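Local coordinates for dally-like, isoform A (Drosophila melanogaster, PDB 6XTZ), which binds Wnt and Hedgehog family proteins as a GPI-anchored glypican and shields the palmitoleate lipid of Wnt, enabling signalling at a distance, at residues 242-247 with 483-489. The protein carries 5 engineered substitutions. Residues are numbered along the deposited sequence.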
loop_
_atom_site.group_PDB
_atom_site.type_symbol
_atom_site.label_atom_id
_atom_site.label_comp_id
_atom_site.label_asym_id
_atom_site.label_seq_id
_atom_site.Cartn_x
_atom_site.Cartn_y
_atom_site.Cartn_z
ATOM N N TYR A 242 8.464 -41.919 -11.893
ATOM C CA TYR A 242 7.215 -41.291 -12.295
ATOM C C TYR A 242 7.488 -40.070 -13.162
ATOM O O TYR A 242 8.442 -39.324 -12.927
ATOM C CB TYR A 242 6.399 -40.884 -11.068
ATOM C CG TYR A 242 6.018 -42.036 -10.164
ATOM C CD1 TYR A 242 5.676 -43.275 -10.690
ATOM C CD2 TYR A 242 6.000 -41.882 -8.784
ATOM C CE1 TYR A 242 5.324 -44.329 -9.864
ATOM C CE2 TYR A 242 5.650 -42.929 -7.952
ATOM C CZ TYR A 242 5.314 -44.150 -8.496
ATOM O OH TYR A 242 4.966 -45.192 -7.668
ATOM N N THR A 243 6.637 -39.867 -14.169
ATOM C CA THR A 243 6.752 -38.724 -15.061
ATOM C C THR A 243 5.660 -37.686 -14.857
ATOM O O THR A 243 5.726 -36.615 -15.470
ATOM C CB THR A 243 6.733 -39.187 -16.526
ATOM O OG1 THR A 243 5.479 -39.823 -16.811
ATOM C CG2 THR A 243 7.862 -40.172 -16.788
ATOM N N GLU A 244 4.668 -37.964 -14.016
ATOM C CA GLU A 244 3.545 -37.053 -13.848
ATOM C C GLU A 244 3.962 -35.796 -13.093
ATOM O O GLU A 244 4.902 -35.800 -12.293
ATOM C CB GLU A 244 2.397 -37.742 -13.107
ATOM C CG GLU A 244 1.665 -38.803 -13.916
ATOM C CD GLU A 244 2.393 -40.134 -13.948
ATOM O OE1 GLU A 244 1.919 -41.051 -14.652
ATOM O OE2 GLU A 244 3.434 -40.268 -13.270
ATOM N N LYS A 245 3.243 -34.708 -13.362
ATOM C CA LYS A 245 3.462 -33.458 -12.661
ATOM C C LYS A 245 2.919 -33.548 -11.234
ATOM O O LYS A 245 2.077 -34.396 -10.932
ATOM C CB LYS A 245 2.788 -32.310 -13.411
ATOM C CG LYS A 245 3.475 -31.919 -14.708
ATOM C CD LYS A 245 4.900 -31.450 -14.457
ATOM C CE LYS A 245 5.476 -30.741 -15.675
ATOM N NZ LYS A 245 5.468 -31.604 -16.887
ATOM N N PRO A 246 3.396 -32.689 -10.336
ATOM C CA PRO A 246 2.849 -32.675 -8.976
ATOM C C PRO A 246 1.406 -32.198 -8.966
ATOM O O PRO A 246 0.967 -31.447 -9.841
ATOM C CB PRO A 246 3.760 -31.691 -8.231
ATOM C CG PRO A 246 4.972 -31.540 -9.093
ATOM C CD PRO A 246 4.515 -31.744 -10.493
ATOM N N CYS A 247 0.661 -32.649 -7.960
ATOM C CA CYS A 247 -0.712 -32.198 -7.801
ATOM C C CYS A 247 -0.741 -30.713 -7.453
ATOM O O CYS A 247 0.156 -30.192 -6.782
ATOM C CB CYS A 247 -1.425 -33.011 -6.721
ATOM S SG CYS A 247 -1.352 -34.812 -6.944
ATOM N N CYS A 483 -1.443 -37.566 -10.521
ATOM C CA CYS A 483 -0.476 -36.525 -10.200
ATOM C C CYS A 483 0.331 -36.964 -8.987
ATOM O O CYS A 483 -0.120 -37.779 -8.177
ATOM C CB CYS A 483 -1.157 -35.174 -9.950
ATOM S SG CYS A 483 -2.405 -35.171 -8.644
ATOM N N TRP A 484 1.535 -36.408 -8.879
ATOM C CA TRP A 484 2.468 -36.760 -7.814
ATOM C C TRP A 484 2.056 -36.072 -6.517
ATOM O O TRP A 484 2.001 -34.838 -6.453
ATOM C CB TRP A 484 3.882 -36.362 -8.231
ATOM C CG TRP A 484 4.909 -36.376 -7.140
ATOM C CD1 TRP A 484 5.446 -35.291 -6.509
ATOM C CD2 TRP A 484 5.541 -37.527 -6.567
ATOM N NE1 TRP A 484 6.368 -35.696 -5.574
ATOM C CE2 TRP A 484 6.445 -37.063 -5.591
ATOM C CE3 TRP A 484 5.427 -38.905 -6.782
ATOM C CZ2 TRP A 484 7.230 -37.927 -4.830
ATOM C CZ3 TRP A 484 6.206 -39.760 -6.026
ATOM C CH2 TRP A 484 7.095 -39.269 -5.062
ATOM N N ASN A 485 1.761 -36.863 -5.484
ATOM C CA ASN A 485 1.314 -36.333 -4.203
ATOM C C ASN A 485 2.396 -36.377 -3.131
ATOM O O ASN A 485 2.094 -36.172 -1.952
ATOM C CB ASN A 485 0.066 -37.081 -3.720
ATOM C CG ASN A 485 0.315 -38.564 -3.468
ATOM O OD1 ASN A 485 1.453 -39.033 -3.469
ATOM N ND2 ASN A 485 -0.762 -39.308 -3.239
ATOM N N GLY A 486 3.644 -36.642 -3.510
ATOM C CA GLY A 486 4.738 -36.751 -2.576
ATOM C C GLY A 486 5.148 -38.172 -2.254
ATOM O O GLY A 486 6.267 -38.384 -1.775
ATOM N N HIS A 487 4.282 -39.150 -2.511
ATOM C CA HIS A 487 4.610 -40.539 -2.218
ATOM C C HIS A 487 4.350 -41.419 -3.432
ATOM O O HIS A 487 5.193 -42.242 -3.809
ATOM C CB HIS A 487 3.804 -41.033 -1.014
ATOM C CG HIS A 487 4.041 -40.248 0.239
ATOM N ND1 HIS A 487 5.181 -40.387 1.003
ATOM C CD2 HIS A 487 3.282 -39.320 0.865
ATOM C CE1 HIS A 487 5.112 -39.578 2.045
ATOM N NE2 HIS A 487 3.969 -38.919 1.985
ATOM N N THR A 488 3.190 -41.243 -4.061
ATOM C CA THR A 488 2.786 -42.064 -5.191
ATOM C C THR A 488 2.051 -41.195 -6.205
ATOM O O THR A 488 1.890 -39.985 -6.021
ATOM C CB THR A 488 1.906 -43.235 -4.736
ATOM O OG1 THR A 488 1.392 -43.926 -5.880
ATOM C CG2 THR A 488 0.748 -42.730 -3.889
ATOM N N ILE A 489 1.614 -41.822 -7.291
ATOM C CA ILE A 489 0.792 -41.165 -8.304
ATOM C C ILE A 489 -0.651 -41.505 -7.951
ATOM O O ILE A 489 -1.225 -42.483 -8.433
ATOM C CB ILE A 489 1.166 -41.600 -9.718
ATOM C CG1 ILE A 489 2.640 -41.306 -9.986
ATOM C CG2 ILE A 489 0.296 -40.890 -10.742
ATOM C CD1 ILE A 489 3.003 -39.845 -9.839
#
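Tyr242 lays its ring across the hollow between Trp484 and Ile489. Ile489 CG1 sits 3.6 Å from the centroid of that ring, 16° off its normal, a CH-pi contact over one face. Trp484 meets it rim to rim: Tyr242 CD2 lies 3.5 Å from Trp484 CZ3, but with planes at 50° and centroids 5.9 Å apart neither ring covers the other. Glu244 OE2 touches Ile489 CD1 (3.5 Å) on the side away from the indole. The backbones close up at a single beta bridge, where Trp484 N donates to Lys245 O (2.9 Å, 172°) and Cys247 N to Trp484 O (3.0 Å, 165°). The Cys247 SG–Cys483 SG disulfide (2.0 Å, chi3 93°) ties the loop leading into helix 248-258 to one 236 residues on, at the end of the elongated glypican core remote from the palmitoleoyl pocket. Pro246 CB abuts the indole edge 4.3 Å from Trp484 CD1, while Trp484 NE1 hydrogen-bonds Lys232 O. Beyond the bridge, Asn485 OD1 makes an Asx turn to His487 N (3.0 Å), extended to an Asx motif by Thr488 N (2.9 Å); the Asn485 N–Thr488 O hydrogen bond (3.2 Å) shows the chain reversing, and Ile489 then lies against the Tyr242 face.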